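PDB 3ESH: protein similar to metal-dependent hydrolase from Staphylococcus aureus subsp. aureus Mu50, which is probably a metal-dependent hydrolase of the metallo-beta-lactamase superfamily. Local coordinates for residues Lys34-Asn39 / Thr210-Asn215; Val202-Ile207 / Arg231-Met236; Arg235-Phe240 / Tyr245-Tyr250. All coordinates share one frame; numbering follows the deposited sequence.

Interaction 1: Lys34-Asn39 / Thr210-Asn215; sequences KQYNAN and TTAHKN
The ring of Y36 meets T210 and A212 obliquely. The closest approach is to T210, where CE1 of Y36 lies 3.7 Å from CG2 of T210. CB and OG1 of T210 lie near the same part of the ring, so the threonine meets it with its whole branched end. Y36 OH is hydrogen-bonded to N45 O and E253 N, which ties the far end of the ring to strand 43-47 and to the loop after strand 246-248. A212 meets the backbone side of the ring, with its CB 4.2 Å from CD1 of Y36. CB of A212 also lies 3.9 Å from CB of Q35. T210 opens a tight bend in the loop after strand 199-203, within the metallo-beta-lactamase family region and near a possible metal site. OG1 of T210 sits between the backbone N and the carbonyl carbon (chi1 70°), and there it accepts from A212 N at 3.2 Å, an ST turn. T210 OG1 is also hydrogen-bonded to H213 ND1 at 2.8 Å. H213 NE2 is bonded to M23 O, so both ring nitrogens are held. F24 of helix 20-24 stacks on H213 and also packs against Y36 and A212.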
loop_
_atom_site.group_PDB
_atom_site.type_symbol
_atom_site.label_atom_id
_atom_site.label_comp_id
_atom_site.label_asym_id
_atom_site.label_seq_id
_atom_site.Cartn_x
_atom_site.Cartn_y
_atom_site.Cartn_z
ATOM N N LYS A 34 25.450 -23.382 -20.139
ATOM C CA LYS A 34 26.600 -24.049 -19.554
ATOM C C LYS A 34 26.287 -24.552 -18.149
ATOM O O LYS A 34 27.027 -25.353 -17.602
ATOM C CB LYS A 34 27.795 -23.094 -19.509
ATOM C CG LYS A 34 28.358 -22.760 -20.884
ATOM C CD LYS A 34 29.492 -21.747 -20.838
ATOM C CE LYS A 34 29.926 -21.394 -22.259
ATOM N NZ LYS A 34 30.830 -20.216 -22.307
ATOM N N GLN A 35 25.186 -24.077 -17.563
ATOM C CA GLN A 35 24.790 -24.500 -16.215
ATOM C C GLN A 35 23.647 -25.533 -16.240
ATOM O O GLN A 35 23.463 -26.289 -15.283
ATOM C CB GLN A 35 24.356 -23.298 -15.384
ATOM C CG GLN A 35 25.381 -22.188 -15.269
ATOM C CD GLN A 35 26.730 -22.664 -14.741
ATOM O OE1 GLN A 35 26.807 -23.413 -13.754
ATOM N NE2 GLN A 35 27.807 -22.220 -15.394
ATOM N N TYR A 36 22.889 -25.564 -17.334
ATOM C CA TYR A 36 21.773 -26.489 -17.460
ATOM C C TYR A 36 21.658 -26.827 -18.937
ATOM O O TYR A 36 21.811 -25.950 -19.778
ATOM C CB TYR A 36 20.472 -25.835 -16.969
ATOM C CG TYR A 36 19.477 -26.815 -16.373
ATOM C CD1 TYR A 36 19.517 -27.124 -15.025
ATOM C CD2 TYR A 36 18.542 -27.483 -17.173
ATOM C CE1 TYR A 36 18.654 -28.070 -14.475
ATOM C CE2 TYR A 36 17.689 -28.420 -16.639
ATOM C CZ TYR A 36 17.746 -28.715 -15.289
ATOM O OH TYR A 36 16.903 -29.655 -14.743
ATOM N N ASN A 37 21.368 -28.080 -19.265
ATOM C CA ASN A 37 21.286 -28.484 -20.670
ATOM C C ASN A 37 19.967 -28.198 -21.361
ATOM O O ASN A 37 18.900 -28.370 -20.770
ATOM C CB ASN A 37 21.599 -29.982 -20.809
ATOM C CG ASN A 37 22.987 -30.340 -20.300
ATOM O OD1 ASN A 37 23.242 -30.349 -19.088
ATOM N ND2 ASN A 37 23.897 -30.626 -21.228
ATOM N N ALA A 38 20.046 -27.772 -22.620
ATOM C CA ALA A 38 18.861 -27.486 -23.432
ATOM C C ALA A 38 18.942 -28.306 -24.714
ATOM O O ALA A 38 20.027 -28.747 -25.097
ATOM C CB ALA A 38 18.800 -26.023 -23.768
ATOM N N ASN A 39 17.804 -28.521 -25.371
ATOM C CA ASN A 39 17.799 -29.288 -26.615
ATOM C C ASN A 39 17.710 -28.380 -27.834
ATOM O O ASN A 39 17.836 -27.159 -27.722
ATOM C CB ASN A 39 16.652 -30.305 -26.639
ATOM C CG ASN A 39 15.280 -29.654 -26.616
ATOM O OD1 ASN A 39 15.138 -28.456 -26.862
ATOM N ND2 ASN A 39 14.261 -30.448 -26.336
ATOM N N THR A 210 16.238 -24.978 -9.684
ATOM C CA THR A 210 17.334 -25.923 -9.851
ATOM C C THR A 210 18.613 -25.338 -9.282
ATOM O O THR A 210 18.669 -24.155 -8.952
ATOM C CB THR A 210 17.581 -26.227 -11.343
ATOM O OG1 THR A 210 18.137 -25.069 -11.986
ATOM C CG2 THR A 210 16.278 -26.585 -12.027
ATOM N N THR A 211 19.641 -26.171 -9.184
ATOM C CA THR A 211 20.926 -25.732 -8.665
ATOM C C THR A 211 21.524 -24.619 -9.508
ATOM O O THR A 211 22.378 -23.872 -9.043
ATOM C CB THR A 211 21.916 -26.885 -8.617
ATOM O OG1 THR A 211 21.996 -27.488 -9.908
ATOM C CG2 THR A 211 21.478 -27.925 -7.588
ATOM N N ALA A 212 21.069 -24.493 -10.745
ATOM C CA ALA A 212 21.581 -23.448 -11.623
ATOM C C ALA A 212 20.987 -22.068 -11.310
ATOM O O ALA A 212 21.432 -21.064 -11.862
ATOM C CB ALA A 212 21.314 -23.807 -13.076
ATOM N N HIS A 213 19.988 -22.024 -10.427
ATOM C CA HIS A 213 19.362 -20.765 -10.055
ATOM C C HIS A 213 19.837 -20.227 -8.702
ATOM O O HIS A 213 19.175 -19.388 -8.094
ATOM C CB HIS A 213 17.839 -20.908 -10.031
ATOM C CG HIS A 213 17.236 -21.166 -11.378
ATOM N ND1 HIS A 213 17.169 -22.423 -11.934
ATOM C CD2 HIS A 213 16.701 -20.318 -12.288
ATOM C CE1 HIS A 213 16.614 -22.342 -13.133
ATOM N NE2 HIS A 213 16.323 -21.077 -13.367
ATOM N N LYS A 214 20.988 -20.698 -8.240
ATOM C CA LYS A 214 21.507 -20.246 -6.964
ATOM C C LYS A 214 21.771 -18.742 -6.911
ATOM O O LYS A 214 21.547 -18.110 -5.882
ATOM C CB LYS A 214 22.788 -20.988 -6.604
ATOM C CG LYS A 214 23.194 -20.736 -5.189
ATOM C CD LYS A 214 24.613 -21.169 -4.919
ATOM C CE LYS A 214 25.069 -20.631 -3.583
ATOM N NZ LYS A 214 26.546 -20.764 -3.428
ATOM N N ASN A 215 22.259 -18.164 -8.003
ATOM C CA ASN A 215 22.512 -16.722 -8.021
ATOM C C ASN A 215 21.153 -16.030 -7.842
ATOM O O ASN A 215 20.236 -16.232 -8.631
ATOM C CB ASN A 215 23.131 -16.300 -9.352
ATOM C CG ASN A 215 23.528 -14.832 -9.374
ATOM O OD1 ASN A 215 22.766 -13.962 -8.940
ATOM N ND2 ASN A 215 24.727 -14.547 -9.893
#

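Interaction 2: Val202-Ile207 / Arg231-Met236; sequences VHMGDI and REKERM
The apolar part of the contact joins M204 to M236, both selenomethionines. CE of M204 lies 3.8 Å from SE of M236. The two side chains run past each other in opposite directions, and the M204 methyl also lies near CB of M236. A bend at the last torsion of M204 (chi3 67°) turns its methyl toward helix 226-242. CE of M204 is also 4.3 Å from CG of K233. I207 adds a second apolar touch, with its CG2 4.1 Å from CG of K233.

The polar part centres on the carbonyl of I207. The aliphatic chain of K233 passes close to this oxygen, and CD of K233 is 3.0 Å from I207 O. The lysine does not bond to it directly. A water bridges the two, accepting from K233 NZ at 2.6 Å and donating to I207 O at 3.2 Å. K233 NZ also bonds to H213 O and N215 O. Three oxygens therefore grip the buried ammonium group, which probably keeps its charge.

A salt bridge lies within the helix. R235 NH1 meets E232 OE1 at 3.2 Å, in the guanidinium plane but from above the carboxylate plane. R235 also pairs with E168 of the second subunit.

Segment 202-207 holds the last two residues of strand 199-203 and then runs on through D206. With H110 and H185, D206 outlines a possible empty metal site, as expected for a metallo-beta-lactamase fold. Helix 226-242 packs over this strand end. I237 and F240 of the same helix cover M204, and I191 of strand 190-196 lies against M236. Strand 246-248 runs beside 199-203.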
loop_
_atom_site.group_PDB
_atom_site.type_symbol
_atom_site.label_atom_id
_atom_site.label_comp_id
_atom_site.label_asym_id
_atom_site.label_seq_id
_atom_site.Cartn_x
_atom_site.Cartn_y
_atom_site.Cartn_z
ATOM N N VAL A 202 15.489 -27.617 3.423
ATOM C CA VAL A 202 14.566 -26.629 2.910
ATOM C C VAL A 202 14.303 -26.815 1.428
ATOM O O VAL A 202 15.182 -27.217 0.670
ATOM C CB VAL A 202 15.088 -25.194 3.146
ATOM C CG1 VAL A 202 16.361 -24.963 2.350
ATOM C CG2 VAL A 202 14.014 -24.179 2.774
ATOM N N HIS A 203 13.068 -26.542 1.030
ATOM C CA HIS A 203 12.670 -26.621 -0.359
ATOM C C HIS A 203 12.116 -25.245 -0.677
ATOM O O HIS A 203 11.053 -24.877 -0.190
ATOM C CB HIS A 203 11.584 -27.673 -0.576
ATOM C CG HIS A 203 11.035 -27.676 -1.968
ATOM N ND1 HIS A 203 11.834 -27.805 -3.079
ATOM C CD2 HIS A 203 9.769 -27.524 -2.423
ATOM C CE1 HIS A 203 11.087 -27.725 -4.169
ATOM N NE2 HIS A 203 9.835 -27.555 -3.795
HETATM N N MSE A 204 12.845 -24.485 -1.483
HETATM C CA MSE A 204 12.421 -23.141 -1.843
HETATM C C MSE A 204 11.523 -23.065 -3.080
HETATM O O MSE A 204 11.374 -22.003 -3.683
HETATM C CB MSE A 204 13.651 -22.242 -1.983
HETATM C CG MSE A 204 14.128 -21.797 -0.627
HETATM SE SE MSE A 204 15.812 -20.959 -0.666
HETATM C CE MSE A 204 15.322 -19.402 -1.638
ATOM N N GLY A 205 10.902 -24.191 -3.436
ATOM C CA GLY A 205 10.018 -24.198 -4.589
ATOM C C GLY A 205 10.588 -23.510 -5.826
ATOM O O GLY A 205 11.785 -23.565 -6.075
ATOM N N ASP A 206 9.727 -22.846 -6.596
ATOM C CA ASP A 206 10.171 -22.193 -7.820
ATOM C C ASP A 206 10.910 -20.868 -7.639
ATOM O O ASP A 206 11.070 -20.103 -8.583
ATOM C CB ASP A 206 8.992 -22.015 -8.779
ATOM C CG ASP A 206 8.588 -23.315 -9.443
ATOM O OD1 ASP A 206 9.332 -24.310 -9.305
ATOM O OD2 ASP A 206 7.532 -23.356 -10.113
ATOM N N ILE A 207 11.364 -20.612 -6.421
ATOM C CA ILE A 207 12.115 -19.409 -6.127
ATOM C C ILE A 207 13.601 -19.837 -6.141
ATOM O O ILE A 207 14.510 -19.014 -6.050
ATOM C CB ILE A 207 11.657 -18.789 -4.758
ATOM C CG1 ILE A 207 11.339 -17.316 -4.954
ATOM C CG2 ILE A 207 12.728 -18.919 -3.699
ATOM C CD1 ILE A 207 10.374 -17.054 -6.076
ATOM N N ARG A 231 14.654 -10.525 -3.653
ATOM C CA ARG A 231 14.698 -10.147 -2.256
ATOM C C ARG A 231 14.762 -11.383 -1.371
ATOM O O ARG A 231 15.609 -11.477 -0.495
ATOM C CB ARG A 231 13.470 -9.321 -1.876
ATOM C CG ARG A 231 13.413 -8.910 -0.402
ATOM C CD ARG A 231 12.085 -8.212 -0.078
ATOM N NE ARG A 231 11.924 -7.944 1.344
ATOM C CZ ARG A 231 12.339 -6.836 1.961
ATOM N NH1 ARG A 231 12.947 -5.872 1.274
ATOM N NH2 ARG A 231 12.144 -6.688 3.271
ATOM N N GLU A 232 13.873 -12.339 -1.606
ATOM C CA GLU A 232 13.833 -13.566 -0.800
ATOM C C GLU A 232 15.095 -14.411 -0.957
ATOM O O GLU A 232 15.657 -14.883 0.031
ATOM C CB GLU A 232 12.602 -14.409 -1.158
ATOM C CG GLU A 232 11.286 -13.724 -0.896
ATOM C CD GLU A 232 11.025 -13.501 0.583
ATOM O OE1 GLU A 232 10.884 -14.493 1.331
ATOM O OE2 GLU A 232 10.963 -12.333 0.998
ATOM N N LYS A 233 15.528 -14.613 -2.195
ATOM C CA LYS A 233 16.729 -15.392 -2.469
ATOM C C LYS A 233 17.966 -14.736 -1.858
ATOM O O LYS A 233 18.814 -15.425 -1.292
ATOM C CB LYS A 233 16.929 -15.549 -3.985
ATOM C CG LYS A 233 15.869 -16.415 -4.666
ATOM C CD LYS A 233 16.053 -16.467 -6.170
ATOM C CE LYS A 233 17.279 -17.252 -6.553
ATOM N NZ LYS A 233 17.444 -17.248 -8.033
ATOM N N GLU A 234 18.067 -13.411 -1.974
ATOM C CA GLU A 234 19.212 -12.683 -1.427
ATOM C C GLU A 234 19.392 -12.934 0.067
ATOM O O GLU A 234 20.519 -13.019 0.551
ATOM C CB GLU A 234 19.063 -11.177 -1.668
ATOM C CG GLU A 234 20.086 -10.338 -0.908
ATOM C CD GLU A 234 19.879 -8.834 -1.069
ATOM O OE1 GLU A 234 18.769 -8.355 -0.772
ATOM O OE2 GLU A 234 20.828 -8.135 -1.485
ATOM N N ARG A 235 18.290 -13.086 0.793
ATOM C CA ARG A 235 18.390 -13.294 2.224
ATOM C C ARG A 235 18.323 -14.745 2.698
ATOM O O ARG A 235 19.077 -15.139 3.585
ATOM C CB ARG A 235 17.333 -12.455 2.952
ATOM C CG ARG A 235 16.285 -13.274 3.668
ATOM C CD ARG A 235 15.420 -12.436 4.583
ATOM N NE ARG A 235 14.465 -13.291 5.275
ATOM C CZ ARG A 235 13.414 -13.863 4.698
ATOM N NH1 ARG A 235 13.171 -13.660 3.407
ATOM N NH2 ARG A 235 12.623 -14.662 5.406
HETATM N N MSE A 236 17.433 -15.540 2.116
HETATM C CA MSE A 236 17.285 -16.941 2.517
HETATM C C MSE A 236 18.507 -17.814 2.261
HETATM O O MSE A 236 19.041 -18.419 3.191
HETATM C CB MSE A 236 16.085 -17.578 1.817
HETATM C CG MSE A 236 14.797 -16.887 2.123
HETATM SE SE MSE A 236 13.366 -17.841 1.242
HETATM C CE MSE A 236 12.101 -17.573 2.625
HETATM O O HOH W 1 15.300 -18.281 -9.032
#

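Interaction 3: Arg235-Phe240 / Tyr245-Tyr250; sequences RMIPYF and YWFLFY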
loop_
_atom_site.group_PDB
_atom_site.type_symbol
_atom_site.label_atom_id
_atom_site.label_comp_id
_atom_site.label_asym_id
_atom_site.label_seq_id
_atom_site.Cartn_x
_atom_site.Cartn_y
_atom_site.Cartn_z
ATOM N N ARG A 235 18.290 -13.086 0.793
ATOM C CA ARG A 235 18.390 -13.294 2.224
ATOM C C ARG A 235 18.323 -14.745 2.698
ATOM O O ARG A 235 19.077 -15.139 3.585
ATOM C CB ARG A 235 17.333 -12.455 2.952
ATOM C CG ARG A 235 16.285 -13.274 3.668
ATOM C CD ARG A 235 15.420 -12.436 4.583
ATOM N NE ARG A 235 14.465 -13.291 5.275
ATOM C CZ ARG A 235 13.414 -13.863 4.698
ATOM N NH1 ARG A 235 13.171 -13.660 3.407
ATOM N NH2 ARG A 235 12.623 -14.662 5.406
HETATM N N MSE A 236 17.433 -15.540 2.116
HETATM C CA MSE A 236 17.285 -16.941 2.517
HETATM C C MSE A 236 18.507 -17.814 2.261
HETATM O O MSE A 236 19.041 -18.419 3.191
HETATM C CB MSE A 236 16.085 -17.578 1.817
HETATM C CG MSE A 236 14.797 -16.887 2.123
HETATM SE SE MSE A 236 13.366 -17.841 1.242
HETATM C CE MSE A 236 12.101 -17.573 2.625
ATOM N N ILE A 237 18.945 -17.890 1.003
ATOM C CA ILE A 237 20.081 -18.730 0.634
ATOM C C ILE A 237 21.328 -18.571 1.512
ATOM O O ILE A 237 21.868 -19.561 2.004
ATOM C CB ILE A 237 20.416 -18.542 -0.866
ATOM C CG1 ILE A 237 19.226 -19.033 -1.695
ATOM C CG2 ILE A 237 21.662 -19.317 -1.246
ATOM C CD1 ILE A 237 19.367 -18.853 -3.199
ATOM N N PRO A 238 21.802 -17.333 1.729
ATOM C CA PRO A 238 22.991 -17.188 2.575
ATOM C C PRO A 238 22.741 -17.703 4.003
ATOM O O PRO A 238 23.623 -18.286 4.631
ATOM C CB PRO A 238 23.254 -15.680 2.542
ATOM C CG PRO A 238 22.768 -15.287 1.175
ATOM C CD PRO A 238 21.470 -16.061 1.065
ATOM N N TYR A 239 21.530 -17.478 4.503
ATOM C CA TYR A 239 21.157 -17.922 5.845
ATOM C C TYR A 239 21.097 -19.444 5.930
ATOM O O TYR A 239 21.680 -20.045 6.825
ATOM C CB TYR A 239 19.797 -17.343 6.235
ATOM C CG TYR A 239 19.261 -17.884 7.543
ATOM C CD1 TYR A 239 19.808 -17.484 8.764
ATOM C CD2 TYR A 239 18.254 -18.848 7.554
ATOM C CE1 TYR A 239 19.372 -18.035 9.960
ATOM C CE2 TYR A 239 17.814 -19.408 8.742
ATOM C CZ TYR A 239 18.376 -18.998 9.944
ATOM O OH TYR A 239 17.944 -19.568 11.125
ATOM N N PHE A 240 20.378 -20.063 5.001
ATOM C CA PHE A 240 20.255 -21.506 4.983
ATOM C C PHE A 240 21.615 -22.186 4.823
ATOM O O PHE A 240 21.839 -23.282 5.353
ATOM C CB PHE A 240 19.318 -21.948 3.861
ATOM C CG PHE A 240 17.878 -21.604 4.103
ATOM C CD1 PHE A 240 17.285 -21.869 5.342
ATOM C CD2 PHE A 240 17.106 -21.031 3.096
ATOM C CE1 PHE A 240 15.941 -21.568 5.570
ATOM C CE2 PHE A 240 15.762 -20.726 3.314
ATOM C CZ PHE A 240 15.180 -20.992 4.550
ATOM N N TYR A 245 21.974 -26.003 5.851
ATOM C CA TYR A 245 20.736 -26.618 5.401
ATOM C C TYR A 245 20.945 -27.467 4.154
ATOM O O TYR A 245 21.866 -27.231 3.371
ATOM C CB TYR A 245 19.704 -25.557 5.036
ATOM C CG TYR A 245 18.769 -25.130 6.134
ATOM C CD1 TYR A 245 19.217 -24.367 7.213
ATOM C CD2 TYR A 245 17.414 -25.427 6.057
ATOM C CE1 TYR A 245 18.326 -23.905 8.184
ATOM C CE2 TYR A 245 16.524 -24.973 7.012
ATOM C CZ TYR A 245 16.980 -24.210 8.069
ATOM O OH TYR A 245 16.078 -23.727 8.979
ATOM N N TRP A 246 20.081 -28.459 3.983
ATOM C CA TRP A 246 20.098 -29.297 2.801
ATOM C C TRP A 246 19.062 -28.640 1.904
ATOM O O TRP A 246 17.954 -28.345 2.351
ATOM C CB TRP A 246 19.634 -30.715 3.118
ATOM C CG TRP A 246 20.720 -31.636 3.540
ATOM C CD1 TRP A 246 21.085 -31.947 4.817
ATOM C CD2 TRP A 246 21.587 -32.369 2.681
ATOM N NE1 TRP A 246 22.128 -32.836 4.803
ATOM C CE2 TRP A 246 22.458 -33.110 3.500
ATOM C CE3 TRP A 246 21.715 -32.468 1.291
ATOM C CZ2 TRP A 246 23.446 -33.951 2.977
ATOM C CZ3 TRP A 246 22.699 -33.303 0.771
ATOM C CH2 TRP A 246 23.551 -34.032 1.616
ATOM N N PHE A 247 19.412 -28.387 0.651
ATOM C CA PHE A 247 18.466 -27.778 -0.266
ATOM C C PHE A 247 17.824 -28.888 -1.074
ATOM O O PHE A 247 18.515 -29.639 -1.761
ATOM C CB PHE A 247 19.177 -26.795 -1.189
ATOM C CG PHE A 247 19.525 -25.481 -0.534
ATOM C CD1 PHE A 247 18.648 -24.409 -0.593
ATOM C CD2 PHE A 247 20.737 -25.314 0.128
ATOM C CE1 PHE A 247 18.965 -23.192 -0.014
ATOM C CE2 PHE A 247 21.070 -24.098 0.715
ATOM C CZ PHE A 247 20.183 -23.035 0.644
ATOM N N LEU A 248 16.504 -29.006 -0.971
ATOM C CA LEU A 248 15.757 -30.025 -1.702
ATOM C C LEU A 248 15.186 -29.424 -2.990
ATOM O O LEU A 248 14.756 -28.268 -3.013
ATOM C CB LEU A 248 14.623 -30.570 -0.841
ATOM C CG LEU A 248 15.008 -31.102 0.543
ATOM C CD1 LEU A 248 13.784 -31.693 1.244
ATOM C CD2 LEU A 248 16.094 -32.148 0.393
ATOM N N PHE A 249 15.177 -30.215 -4.059
ATOM C CA PHE A 249 14.677 -29.759 -5.343
ATOM C C PHE A 249 13.556 -30.612 -5.889
ATOM O O PHE A 249 13.478 -31.807 -5.624
ATOM C CB PHE A 249 15.823 -29.691 -6.339
ATOM C CG PHE A 249 16.847 -28.658 -5.986
ATOM C CD1 PHE A 249 16.621 -27.307 -6.287
ATOM C CD2 PHE A 249 18.004 -29.015 -5.283
ATOM C CE1 PHE A 249 17.527 -26.331 -5.892
ATOM C CE2 PHE A 249 18.913 -28.047 -4.889
ATOM C CZ PHE A 249 18.676 -26.698 -5.189
ATOM N N TYR A 250 12.686 -29.973 -6.655
ATOM C CA TYR A 250 11.525 -30.619 -7.240
ATOM C C TYR A 250 11.720 -30.705 -8.742
ATOM O O TYR A 250 11.283 -31.663 -9.368
ATOM C CB TYR A 250 10.284 -29.773 -6.921
ATOM C CG TYR A 250 8.974 -30.219 -7.548
ATOM C CD1 TYR A 250 8.132 -31.119 -6.895
ATOM C CD2 TYR A 250 8.545 -29.683 -8.762
ATOM C CE1 TYR A 250 6.886 -31.464 -7.434
ATOM C CE2 TYR A 250 7.306 -30.018 -9.306
ATOM C CZ TYR A 250 6.481 -30.907 -8.635
ATOM O OH TYR A 250 5.248 -31.207 -9.163
#
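A short helix-to-strand connection links helix 226-242 to strand 246-248, and this contact closes it. F240 and Y245 meet across the turn. Y245 N donates to F240 O at 2.8 Å, with an N-H...O angle of 159°. The bond holds the start of the 245-250 segment against the helix.

The two rings form an edge-to-face pair. The edge of F240 points at one face of Y245, and CD1 of F240 stands 3.4 Å above the centre of that face. The ring centroids are 4.6 Å apart and the planes meet at 57°, so the pair is tilted from a right-angled T.

F247 comes in beside this pair. With CG anti to its carbonyl carbon (chi1 -76°), its ring reaches back to the helix, and CZ of F247 lies 3.5 Å from CB of F240. I237 touches the same corner of the ring. Its carbonyl oxygen faces the edge of F247, and CG2 of I237 is 4.4 Å from CZ of F247.

V202 of strand 199-203 and T193 of strand 190-196 extend the packing around F240. F208 meets the F247 ring, and V258 of strand 255-259 also packs on F247. The arrangement is that of a helix laid on one face of a beta sheet, as in the alpha-beta/beta-alpha sandwich of the metallo-beta-lactamase fold.

Helix 226-242 joins interactions 2 and 3, which share R235 and M236 and have centres about 7 Å apart. Their strands are neighbours in one sheet: V202 O to L248 N and V202 N to W246 O are both 2.8 Å, probable hydrogen bonds. Interaction 1 lies about 16 Å, centre to centre, from both. K233 ties it to interaction 2, with NZ 2.8 Å from H213 O. F249 packs on T210 and T211, linking interactions 1 and 3. D206, in interaction 2, belongs to the possible metal site. The T210 side chain lies near its residues without touching them. R235 carries interactions 2 and 3 to the second subunit; interaction 2 adds R231 and E234.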